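Aminotransferase, class I (Staphylococcus aureus, PDB 2O1B) probably catalyses the pyridoxal-5'-phosphate-dependent transfer of an amino group between an amino acid such as aspartate and a 2-oxo acid. Local coordinates at residues Q63-H68 / I295-H300; F90-V95 / L106-E111; Q99-V104 / D229-S234; P126-N131 / Q273-Y278. One frame throughout, in Å; residues are numbered along the deposited sequence.

In the fold
From the N terminus, the chain first lays down helix 63-72, against which helix 288-300 later packs; contact 1 closes this long loop, and the other three contacts nest inside it. Contact 2 is a short return, folding the loop before strand 112-115 onto helix 88-102. The end of that same helix then meets the loop after strand 216-220 in contact 3, crossing contact 2 along the sequence. Contact 4, which crosses contact 3 but follows contact 2 in series, joins helices 118-129 and 269-282. Contacts 1 and 2 touch where Leu298 packs on Phe90, while polar contacts tie the loop of contact 2 to helix 269-282 of contact 4.

Contact 1: Q63-H68 / I295-H300; sequences QGIIDH and IYALNH
The rings of His68 and Tyr296 stack face to face, their centroids 3.8 Å apart and their planes only 18° from parallel. Tyr296 puts CE2 over the centre of the imidazole, whereas the histidine sits off-centre on the phenol, over its CD2-CE2 side. On the opposite face of Tyr296 lies only ND1 of His300, toward the rim; this nitrogen donates to the backbone O of Tyr296 on a lone pair in the carbonyl plane (ND1 to O, 3.2 Å). The tyrosine's other flank, CD1 and CE1, comes obliquely to the first helix, with CE1 3.5 Å from Gly64 O. Gly64 has no side chain, and the ring lies directly beside its backbone. This is a pair of roughly antiparallel helices, their short axes 9.4 Å apart with N-to-C directions at 146°. A chi1 of -165° swings the Tyr296 phenol off its own helix and across the gap between them. Deeper in, Ile65 lays CG1 and CD1 along Ala297, CD1 standing 3.6 Å from its CB. Helix 288-300 also carries Leu298, which packs on Phe97 of helix 88-102, while Ile66 reaches Gln79 of the second subunit.

Contact 2: F90-V95 / L106-E111; sequences FKQAIV and LDKEDE
Lys91 and Glu109 make the one direct polar link, a short salt bridge with NZ 2.6 Å from OE1, met nearly along the carboxylate's C-O axis. Lys91 gets there by an extended chain beyond CG, its CD passing 3.6 Å from Lys108 O. The other oxygen, Glu109 OE2, has only a long ion pair with Lys108 NZ at 3.7 Å; the main partner of that ammonium is Glu88. Lys108 reaches back over the helix by bending at chi3 (-74°) and chi4 (80°), which lays CD and CE against the Gln92 amide oxygen: CD is 3.2 Å from Gln92 OE1, while the amide's NE2 is bonded to Asp96. Beneath, Val95 CG1 packs against Leu106 CB at 3.9 Å and Lys108 CG. The backbones are joined through water 1, which donates to Val95 O and accepts from Leu106 N, 2.8 Å each.

The loop leads from helix 88-102 into strand 112-115, an outermost strand of the large sheet in this chain, and Ile94 and Val95 both pack on Val112 there. Several amides of the loop are satisfied within it. Asp107 OD1 takes both Glu109 N, in an Asx turn, and Asp110 N, from opposite faces of the carboxylate plane. Asp107 N in turn gives to Glu111 OE1 at 2.9 Å, an oxygen that is also paired with Lys242. Glu109 O accepts from Gln273 and Lys276 of helix 269-282. With Glu109 OE2 lying close to Glu88 OE2, the two lysines would probably offset part of the repulsion between these carboxylates, whose closeness could still raise the pKa of one.

Contact 3: Q99-V104 / D229-S234; sequences QRQYNV and DAKNPS
Tyr102 lies along the segment 231-234, touching it from CB to hydroxyl. CB starts the contact 3.9 Å from Ser234 CB, and CG comes slightly closer to the same carbon, which makes an off-centre CH-pi approach, 29° from the ring normal. Further out, CD2 passes the Ser234 backbone N. CE2 then meets two groups: Asn232 O at the ring edge, 3.6 Å away, and Lys231 CE obliquely. At the tip, OH donates in the ring plane to water 2 at 2.8 Å. That water also accepts from Lys231 NZ and donates to Asn232 O, so three bonds fix it between ring, ammonium and carbonyl. Lys231 is bent at chi4 (60°), which turns NZ to Gln101 as well; the hydrogen bond to Gln101 OE1 is 3.0 Å and runs almost straight out from the carbonyl oxygen, at 163°. Gln101 CB lies over one face of the tyrosine, toward its rim. Helix 88-102 ends here, with Asn103 leaving helical geometry at positive phi. The partner loop follows strand 216-220, which ends in Asp220, a residue of the pyridoxal-5'-phosphate pocket, as in the fold-type I enzymes to which class I aminotransferases belong.

Contact 4: P126-N131 / Q273-Y278; sequences PTCVIN and QALKKY
Cys128 points its thiol into the angle between Leu275 and Tyr278 on the facing helix. With SG beside its own backbone N (chi1 -61°), the sulfur comes tightly against Tyr278 CB at 3.3 Å and then rides onto the root of the ring near CG. It stands 4.3 Å from the Tyr278 ring centroid and 41° off the normal, an oblique sulfur-aromatic contact. The fully extended first torsion of Tyr278 (chi1 178°) sends the ring across toward Thr127. There the threonine crosses it at about a right angle, its methyl CG2 3.7 Å from Tyr278 CE2. Behind the thiol, Leu275 brings CD2 to 4.0 Å from Cys128 SG, and one turn back from the tyrosine Ala274 CB faces both Cys128 CB and Cys128 O, the latter at 3.6 Å. Helix 118-129 is near its end here: Pro126 O takes both Val129 N and Ile130 N before the chain leaves. Leu26 of the second subunit packs on Cys128, and Tyr278 meets its own counterpart there. Within the chain, helix 118-129, whose first residues line the coenzyme pocket, lies between strand 182-187, touched by Pro126 and Ile130, and helix 269-282, whose Leu275 reaches Cys113 of strand 112-115.

Contact 1: Q63-H68 / I295-H300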
# COMPACT_ATOMS: atom_id res chain seq x y z
N GLN A 63 18.77 -18.10 0.53
CA GLN A 63 19.65 -17.47 -0.46
C GLN A 63 19.08 -17.54 -1.89
O GLN A 63 19.23 -16.59 -2.66
CB GLN A 63 21.06 -18.07 -0.41
CG GLN A 63 22.09 -17.33 -1.30
CD GLN A 63 22.28 -15.87 -0.88
OE1 GLN A 63 22.24 -15.54 0.31
NE2 GLN A 63 22.48 -14.99 -1.86
N GLY A 64 18.41 -18.64 -2.22
CA GLY A 64 17.79 -18.80 -3.53
C GLY A 64 16.77 -17.73 -3.88
O GLY A 64 16.71 -17.31 -5.04
N ILE A 65 15.98 -17.29 -2.90
CA ILE A 65 15.00 -16.22 -3.12
C ILE A 65 15.72 -14.90 -3.35
O ILE A 65 15.39 -14.15 -4.29
CB ILE A 65 14.00 -16.11 -1.93
CG1 ILE A 65 13.18 -17.40 -1.83
CG2 ILE A 65 13.09 -14.89 -2.09
CD1 ILE A 65 12.47 -17.63 -0.49
N ILE A 66 16.71 -14.63 -2.50
CA ILE A 66 17.60 -13.48 -2.66
C ILE A 66 18.27 -13.44 -4.04
O ILE A 66 18.22 -12.40 -4.70
CB ILE A 66 18.67 -13.41 -1.53
CG1 ILE A 66 18.00 -13.31 -0.15
CG2 ILE A 66 19.60 -12.21 -1.72
CD1 ILE A 66 17.02 -12.13 -0.01
N ASP A 67 18.89 -14.54 -4.47
CA ASP A 67 19.56 -14.59 -5.80
C ASP A 67 18.61 -14.25 -6.95
O ASP A 67 18.98 -13.53 -7.88
CB ASP A 67 20.18 -15.96 -6.09
CG ASP A 67 21.19 -16.38 -5.06
OD1 ASP A 67 21.41 -17.61 -4.92
OD2 ASP A 67 21.78 -15.49 -4.41
N HIS A 68 17.40 -14.80 -6.90
CA HIS A 68 16.41 -14.53 -7.93
C HIS A 68 15.85 -13.11 -7.91
O HIS A 68 15.54 -12.56 -8.97
CB HIS A 68 15.31 -15.59 -7.93
CG HIS A 68 15.66 -16.77 -8.78
ND1 HIS A 68 15.09 -17.00 -10.01
CD2 HIS A 68 16.60 -17.74 -8.61
CE1 HIS A 68 15.63 -18.08 -10.54
NE2 HIS A 68 16.55 -18.55 -9.72
N ILE A 295 7.29 -15.56 -6.57
CA ILE A 295 7.00 -16.71 -7.42
C ILE A 295 8.00 -17.79 -7.09
O ILE A 295 7.65 -18.95 -6.88
CB ILE A 295 7.13 -16.34 -8.94
CG1 ILE A 295 5.94 -15.51 -9.41
CG2 ILE A 295 7.30 -17.61 -9.82
CD1 ILE A 295 6.22 -14.64 -10.65
N TYR A 296 9.27 -17.39 -7.03
CA TYR A 296 10.33 -18.35 -6.76
C TYR A 296 10.12 -19.01 -5.40
O TYR A 296 10.26 -20.22 -5.28
CB TYR A 296 11.69 -17.67 -6.83
CG TYR A 296 12.81 -18.66 -6.91
CD1 TYR A 296 13.53 -19.03 -5.78
CD2 TYR A 296 13.14 -19.25 -8.13
CE1 TYR A 296 14.56 -19.95 -5.86
CE2 TYR A 296 14.16 -20.17 -8.22
CZ TYR A 296 14.86 -20.51 -7.08
OH TYR A 296 15.88 -21.41 -7.19
N ALA A 297 9.74 -18.21 -4.40
CA ALA A 297 9.54 -18.73 -3.05
C ALA A 297 8.44 -19.78 -3.01
O ALA A 297 8.66 -20.90 -2.54
CB ALA A 297 9.24 -17.60 -2.08
N LEU A 298 7.27 -19.41 -3.51
CA LEU A 298 6.10 -20.29 -3.53
C LEU A 298 6.33 -21.58 -4.28
O LEU A 298 5.93 -22.64 -3.82
CB LEU A 298 4.89 -19.55 -4.12
CG LEU A 298 4.35 -18.43 -3.23
CD1 LEU A 298 3.40 -17.52 -4.02
CD2 LEU A 298 3.65 -19.02 -2.03
N ASN A 299 7.00 -21.48 -5.42
CA ASN A 299 7.26 -22.65 -6.26
C ASN A 299 8.26 -23.64 -5.67
O ASN A 299 8.15 -24.84 -5.91
CB ASN A 299 7.74 -22.23 -7.65
CG ASN A 299 6.62 -21.67 -8.52
OD1 ASN A 299 6.89 -21.01 -9.53
ND2 ASN A 299 5.36 -21.92 -8.14
N HIS A 300 9.23 -23.16 -4.91
CA HIS A 300 10.37 -24.02 -4.57
C HIS A 300 10.60 -24.32 -3.09
O HIS A 300 11.48 -25.12 -2.77
CB HIS A 300 11.66 -23.46 -5.17
CG HIS A 300 11.65 -23.41 -6.67
ND1 HIS A 300 11.48 -22.24 -7.37
CD2 HIS A 300 11.80 -24.39 -7.59
CE1 HIS A 300 11.52 -22.50 -8.67
NE2 HIS A 300 11.71 -23.80 -8.83

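Contact 2: F90-V95 / L106-E111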
# COMPACT_ATOMS: atom_id res chain seq x y z
N PHE A 90 2.68 -15.19 -11.31
CA PHE A 90 2.43 -15.01 -9.87
C PHE A 90 1.06 -15.58 -9.53
O PHE A 90 0.95 -16.42 -8.63
CB PHE A 90 2.58 -13.53 -9.44
CG PHE A 90 2.68 -13.29 -7.92
CD1 PHE A 90 2.88 -14.34 -7.02
CD2 PHE A 90 2.60 -12.00 -7.42
CE1 PHE A 90 2.95 -14.09 -5.64
CE2 PHE A 90 2.69 -11.74 -6.04
CZ PHE A 90 2.86 -12.78 -5.16
N LYS A 91 0.03 -15.18 -10.27
CA LYS A 91 -1.32 -15.74 -10.07
C LYS A 91 -1.29 -17.27 -10.12
O LYS A 91 -1.98 -17.95 -9.36
CB LYS A 91 -2.29 -15.20 -11.12
CG LYS A 91 -2.47 -13.69 -11.11
CD LYS A 91 -3.42 -13.30 -12.23
CE LYS A 91 -3.55 -11.79 -12.36
NZ LYS A 91 -4.17 -11.43 -13.67
N GLN A 92 -0.48 -17.79 -11.04
CA GLN A 92 -0.33 -19.23 -11.24
C GLN A 92 0.44 -19.91 -10.11
O GLN A 92 0.11 -21.04 -9.74
CB GLN A 92 0.34 -19.51 -12.58
CG GLN A 92 0.40 -20.98 -12.95
CD GLN A 92 -0.96 -21.57 -13.29
OE1 GLN A 92 -1.66 -21.06 -14.17
NE2 GLN A 92 -1.34 -22.65 -12.62
N ALA A 93 1.46 -19.24 -9.57
CA ALA A 93 2.23 -19.81 -8.45
C ALA A 93 1.35 -19.90 -7.21
O ALA A 93 1.51 -20.82 -6.40
CB ALA A 93 3.48 -18.98 -8.16
N ILE A 94 0.42 -18.97 -7.09
CA ILE A 94 -0.56 -18.95 -6.00
C ILE A 94 -1.53 -20.12 -6.08
O ILE A 94 -1.73 -20.83 -5.09
CB ILE A 94 -1.34 -17.61 -5.97
CG1 ILE A 94 -0.44 -16.47 -5.48
CG2 ILE A 94 -2.56 -17.72 -5.05
CD1 ILE A 94 -0.96 -15.07 -5.78
N VAL A 95 -2.16 -20.32 -7.24
CA VAL A 95 -3.13 -21.42 -7.38
C VAL A 95 -2.46 -22.79 -7.26
O VAL A 95 -3.04 -23.71 -6.68
CB VAL A 95 -4.01 -21.34 -8.67
CG1 VAL A 95 -4.66 -19.97 -8.81
CG2 VAL A 95 -3.21 -21.68 -9.92
N LEU A 106 -8.42 -23.02 -7.39
CA LEU A 106 -8.70 -21.60 -7.51
C LEU A 106 -8.55 -21.11 -8.94
O LEU A 106 -7.67 -21.56 -9.67
CB LEU A 106 -7.74 -20.82 -6.63
CG LEU A 106 -7.79 -21.15 -5.16
CD1 LEU A 106 -6.49 -20.68 -4.57
CD2 LEU A 106 -9.00 -20.52 -4.51
N ASP A 107 -9.42 -20.17 -9.32
CA ASP A 107 -9.32 -19.51 -10.62
C ASP A 107 -8.41 -18.27 -10.52
O ASP A 107 -8.61 -17.42 -9.65
CB ASP A 107 -10.71 -19.12 -11.14
CG ASP A 107 -10.66 -18.46 -12.51
OD1 ASP A 107 -10.17 -17.31 -12.62
OD2 ASP A 107 -11.13 -19.08 -13.48
N LYS A 108 -7.45 -18.17 -11.43
CA LYS A 108 -6.44 -17.10 -11.39
C LYS A 108 -7.01 -15.69 -11.50
O LYS A 108 -6.48 -14.76 -10.90
CB LYS A 108 -5.41 -17.29 -12.50
CG LYS A 108 -4.56 -18.53 -12.38
CD LYS A 108 -3.40 -18.48 -13.37
CE LYS A 108 -3.85 -18.72 -14.81
NZ LYS A 108 -4.44 -17.48 -15.39
N GLU A 109 -8.08 -15.52 -12.27
CA GLU A 109 -8.69 -14.21 -12.41
C GLU A 109 -9.70 -13.96 -11.30
O GLU A 109 -9.69 -12.90 -10.66
CB GLU A 109 -9.36 -14.07 -13.78
CG GLU A 109 -8.60 -13.23 -14.80
CD GLU A 109 -7.09 -13.41 -14.75
OE1 GLU A 109 -6.41 -12.43 -14.39
OE2 GLU A 109 -6.57 -14.51 -15.07
N ASP A 110 -10.55 -14.94 -11.05
CA ASP A 110 -11.73 -14.71 -10.22
C ASP A 110 -11.45 -14.80 -8.72
O ASP A 110 -12.17 -14.20 -7.91
CB ASP A 110 -12.83 -15.72 -10.58
CG ASP A 110 -13.42 -15.49 -11.97
OD1 ASP A 110 -13.20 -14.40 -12.57
OD2 ASP A 110 -14.12 -16.41 -12.46
N GLU A 111 -10.44 -15.59 -8.36
CA GLU A 111 -10.30 -16.05 -6.98
C GLU A 111 -8.91 -15.81 -6.38
O GLU A 111 -8.55 -16.43 -5.38
CB GLU A 111 -10.72 -17.53 -6.87
CG GLU A 111 -12.17 -17.74 -7.28
CD GLU A 111 -12.61 -19.19 -7.33
OE1 GLU A 111 -11.79 -20.07 -7.68
OE2 GLU A 111 -13.81 -19.45 -7.05
O HOH W 1 -5.79 -23.80 -6.95

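Contact 3: Q99-V104 / D229-S234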
# COMPACT_ATOMS: atom_id res chain seq x y z
N GLN A 99 -3.25 -25.60 -4.49
CA GLN A 99 -3.60 -26.93 -4.97
C GLN A 99 -2.77 -28.02 -4.29
O GLN A 99 -3.33 -28.96 -3.72
CB GLN A 99 -3.47 -27.03 -6.50
CG GLN A 99 -3.92 -28.38 -7.07
CD GLN A 99 -5.39 -28.66 -6.82
OE1 GLN A 99 -6.26 -27.88 -7.21
NE2 GLN A 99 -5.67 -29.77 -6.17
N ARG A 100 -1.45 -27.93 -4.36
CA ARG A 100 -0.63 -28.98 -3.75
C ARG A 100 -0.56 -28.90 -2.22
O ARG A 100 -0.32 -29.90 -1.56
CB ARG A 100 0.77 -29.08 -4.39
CG ARG A 100 1.63 -27.87 -4.20
CD ARG A 100 3.04 -28.08 -4.74
NE ARG A 100 3.90 -27.03 -4.20
CZ ARG A 100 4.11 -25.84 -4.76
NH1 ARG A 100 3.56 -25.52 -5.93
NH2 ARG A 100 4.88 -24.96 -4.14
N GLN A 101 -0.80 -27.71 -1.66
CA GLN A 101 -0.79 -27.56 -0.20
C GLN A 101 -2.12 -28.00 0.43
O GLN A 101 -2.12 -28.78 1.39
CB GLN A 101 -0.44 -26.12 0.23
CG GLN A 101 1.04 -25.72 0.04
CD GLN A 101 1.96 -26.29 1.12
OE1 GLN A 101 1.50 -26.79 2.14
NE2 GLN A 101 3.27 -26.19 0.89
N TYR A 102 -3.24 -27.53 -0.12
CA TYR A 102 -4.55 -27.71 0.52
C TYR A 102 -5.63 -28.37 -0.35
O TYR A 102 -6.80 -28.45 0.06
CB TYR A 102 -5.04 -26.36 1.08
CG TYR A 102 -4.01 -25.67 1.96
CD1 TYR A 102 -3.34 -24.53 1.51
CD2 TYR A 102 -3.69 -26.17 3.22
CE1 TYR A 102 -2.37 -23.90 2.31
CE2 TYR A 102 -2.73 -25.54 4.03
CZ TYR A 102 -2.07 -24.41 3.57
OH TYR A 102 -1.11 -23.80 4.36
N ASN A 103 -5.24 -28.87 -1.53
CA ASN A 103 -6.18 -29.43 -2.52
C ASN A 103 -7.37 -28.49 -2.81
O ASN A 103 -8.52 -28.92 -2.94
CB ASN A 103 -6.66 -30.84 -2.13
CG ASN A 103 -7.25 -31.62 -3.31
OD1 ASN A 103 -6.83 -31.44 -4.46
ND2 ASN A 103 -8.22 -32.49 -3.02
N VAL A 104 -7.05 -27.19 -2.90
CA VAL A 104 -8.04 -26.16 -3.17
C VAL A 104 -7.84 -25.66 -4.59
O VAL A 104 -6.75 -25.18 -4.93
CB VAL A 104 -7.90 -24.96 -2.20
CG1 VAL A 104 -8.87 -23.85 -2.57
CG2 VAL A 104 -8.13 -25.39 -0.75
N ASP A 229 1.41 -30.10 15.87
CA ASP A 229 1.00 -31.50 16.00
C ASP A 229 0.12 -31.98 14.83
O ASP A 229 -0.33 -33.12 14.82
CB ASP A 229 0.29 -31.73 17.33
CG ASP A 229 0.27 -33.20 17.74
OD1 ASP A 229 -0.77 -33.65 18.27
OD2 ASP A 229 1.29 -33.91 17.53
N ALA A 230 -0.11 -31.09 13.87
CA ALA A 230 -1.00 -31.34 12.74
C ALA A 230 -0.88 -30.14 11.80
O ALA A 230 -0.76 -29.00 12.25
CB ALA A 230 -2.44 -31.50 13.22
N LYS A 231 -0.88 -30.42 10.49
CA LYS A 231 -0.84 -29.37 9.47
C LYS A 231 -2.11 -28.54 9.60
O LYS A 231 -3.19 -29.09 9.69
CB LYS A 231 -0.78 -29.99 8.07
CG LYS A 231 -0.85 -28.97 6.93
CD LYS A 231 -0.22 -29.52 5.64
CE LYS A 231 -0.14 -28.44 4.55
NZ LYS A 231 0.69 -27.24 4.97
N ASN A 232 -1.96 -27.23 9.64
CA ASN A 232 -3.13 -26.34 9.75
C ASN A 232 -3.99 -26.44 8.50
O ASN A 232 -3.47 -26.42 7.39
CB ASN A 232 -2.69 -24.89 9.93
CG ASN A 232 -1.91 -24.68 11.21
OD1 ASN A 232 -2.38 -24.97 12.31
ND2 ASN A 232 -0.71 -24.14 11.06
N PRO A 233 -5.33 -26.55 8.69
CA PRO A 233 -6.25 -26.59 7.56
C PRO A 233 -6.59 -25.22 6.98
O PRO A 233 -6.61 -24.21 7.69
CB PRO A 233 -7.50 -27.22 8.18
CG PRO A 233 -7.48 -26.79 9.56
CD PRO A 233 -6.03 -26.66 9.97
N SER A 234 -6.87 -25.21 5.67
CA SER A 234 -7.39 -24.04 4.99
C SER A 234 -8.91 -24.00 5.20
O SER A 234 -9.56 -25.05 5.18
CB SER A 234 -7.08 -24.14 3.50
OG SER A 234 -7.65 -23.05 2.77
O HOH W 2 -0.91 -25.56 6.48

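Contact 4: P126-N131 / Q273-Y278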
# COMPACT_ATOMS: atom_id res chain seq x y z
N PRO A 126 -12.88 -4.49 5.07
CA PRO A 126 -14.18 -3.88 5.39
C PRO A 126 -14.58 -2.76 4.43
O PRO A 126 -15.76 -2.65 4.07
CB PRO A 126 -13.97 -3.35 6.80
CG PRO A 126 -12.84 -4.22 7.36
CD PRO A 126 -11.94 -4.37 6.20
N THR A 127 -13.62 -1.93 4.04
CA THR A 127 -13.89 -0.83 3.10
C THR A 127 -14.50 -1.38 1.81
O THR A 127 -15.42 -0.77 1.24
CB THR A 127 -12.61 0.00 2.80
OG1 THR A 127 -12.34 0.87 3.91
CG2 THR A 127 -12.76 0.86 1.56
N CYS A 128 -13.99 -2.55 1.40
CA CYS A 128 -14.42 -3.23 0.18
C CYS A 128 -15.75 -3.96 0.27
O CYS A 128 -16.43 -4.12 -0.74
CB CYS A 128 -13.37 -4.23 -0.26
SG CYS A 128 -11.83 -3.45 -0.63
N VAL A 129 -16.13 -4.40 1.47
CA VAL A 129 -17.18 -5.41 1.62
C VAL A 129 -18.39 -4.95 2.43
O VAL A 129 -19.52 -5.35 2.13
CB VAL A 129 -16.58 -6.73 2.21
CG1 VAL A 129 -17.60 -7.50 2.99
CG2 VAL A 129 -16.01 -7.57 1.10
N ILE A 130 -18.18 -4.09 3.42
CA ILE A 130 -19.27 -3.68 4.32
C ILE A 130 -19.72 -2.24 4.09
O ILE A 130 -19.04 -1.46 3.42
CB ILE A 130 -18.90 -3.91 5.82
CG1 ILE A 130 -17.95 -2.83 6.34
CG2 ILE A 130 -18.30 -5.33 6.03
CD1 ILE A 130 -17.93 -2.70 7.86
N ASN A 131 -20.88 -1.89 4.64
CA ASN A 131 -21.39 -0.53 4.58
C ASN A 131 -21.46 0.09 5.99
O ASN A 131 -21.51 -0.64 6.98
CB ASN A 131 -22.75 -0.50 3.88
CG ASN A 131 -22.66 -0.94 2.42
OD1 ASN A 131 -21.95 -0.32 1.62
ND2 ASN A 131 -23.34 -2.02 2.07
N GLN A 273 -13.01 -9.86 -6.02
CA GLN A 273 -13.18 -8.83 -7.04
C GLN A 273 -13.27 -7.43 -6.43
O GLN A 273 -12.76 -6.48 -7.02
CB GLN A 273 -14.37 -9.12 -7.97
CG GLN A 273 -14.17 -10.32 -8.93
CD GLN A 273 -12.81 -10.34 -9.63
OE1 GLN A 273 -12.45 -9.41 -10.36
NE2 GLN A 273 -12.06 -11.42 -9.43
N ALA A 274 -13.88 -7.31 -5.25
CA ALA A 274 -13.97 -6.02 -4.54
C ALA A 274 -12.57 -5.56 -4.10
O ALA A 274 -12.21 -4.40 -4.31
CB ALA A 274 -14.91 -6.12 -3.33
N LEU A 275 -11.80 -6.46 -3.51
CA LEU A 275 -10.41 -6.16 -3.18
C LEU A 275 -9.61 -5.71 -4.39
O LEU A 275 -8.92 -4.70 -4.34
CB LEU A 275 -9.72 -7.35 -2.53
CG LEU A 275 -9.81 -7.45 -1.02
CD1 LEU A 275 -9.31 -8.83 -0.58
CD2 LEU A 275 -9.00 -6.33 -0.35
N LYS A 276 -9.71 -6.47 -5.49
CA LYS A 276 -9.01 -6.14 -6.74
C LYS A 276 -9.41 -4.74 -7.21
O LYS A 276 -8.55 -3.93 -7.54
CB LYS A 276 -9.30 -7.18 -7.83
CG LYS A 276 -8.67 -8.55 -7.58
CD LYS A 276 -8.95 -9.51 -8.73
CE LYS A 276 -8.05 -9.20 -9.93
NZ LYS A 276 -8.19 -10.17 -11.05
N LYS A 277 -10.70 -4.44 -7.22
CA LYS A 277 -11.13 -3.09 -7.60
C LYS A 277 -10.53 -2.02 -6.68
O LYS A 277 -10.06 -0.97 -7.13
CB LYS A 277 -12.65 -2.98 -7.62
CG LYS A 277 -13.11 -1.71 -8.29
CD LYS A 277 -14.58 -1.46 -8.14
CE LYS A 277 -14.87 0.01 -8.39
NZ LYS A 277 -14.16 0.52 -9.60
N TYR A 278 -10.54 -2.28 -5.38
CA TYR A 278 -9.99 -1.33 -4.42
C TYR A 278 -8.53 -1.05 -4.72
O TYR A 278 -8.09 0.10 -4.67
CB TYR A 278 -10.13 -1.89 -3.00
CG TYR A 278 -9.54 -0.99 -1.93
CD1 TYR A 278 -8.29 -1.26 -1.37
CD2 TYR A 278 -10.24 0.13 -1.48
CE1 TYR A 278 -7.77 -0.44 -0.37
CE2 TYR A 278 -9.71 0.95 -0.49
CZ TYR A 278 -8.48 0.66 0.06
OH TYR A 278 -7.98 1.47 1.04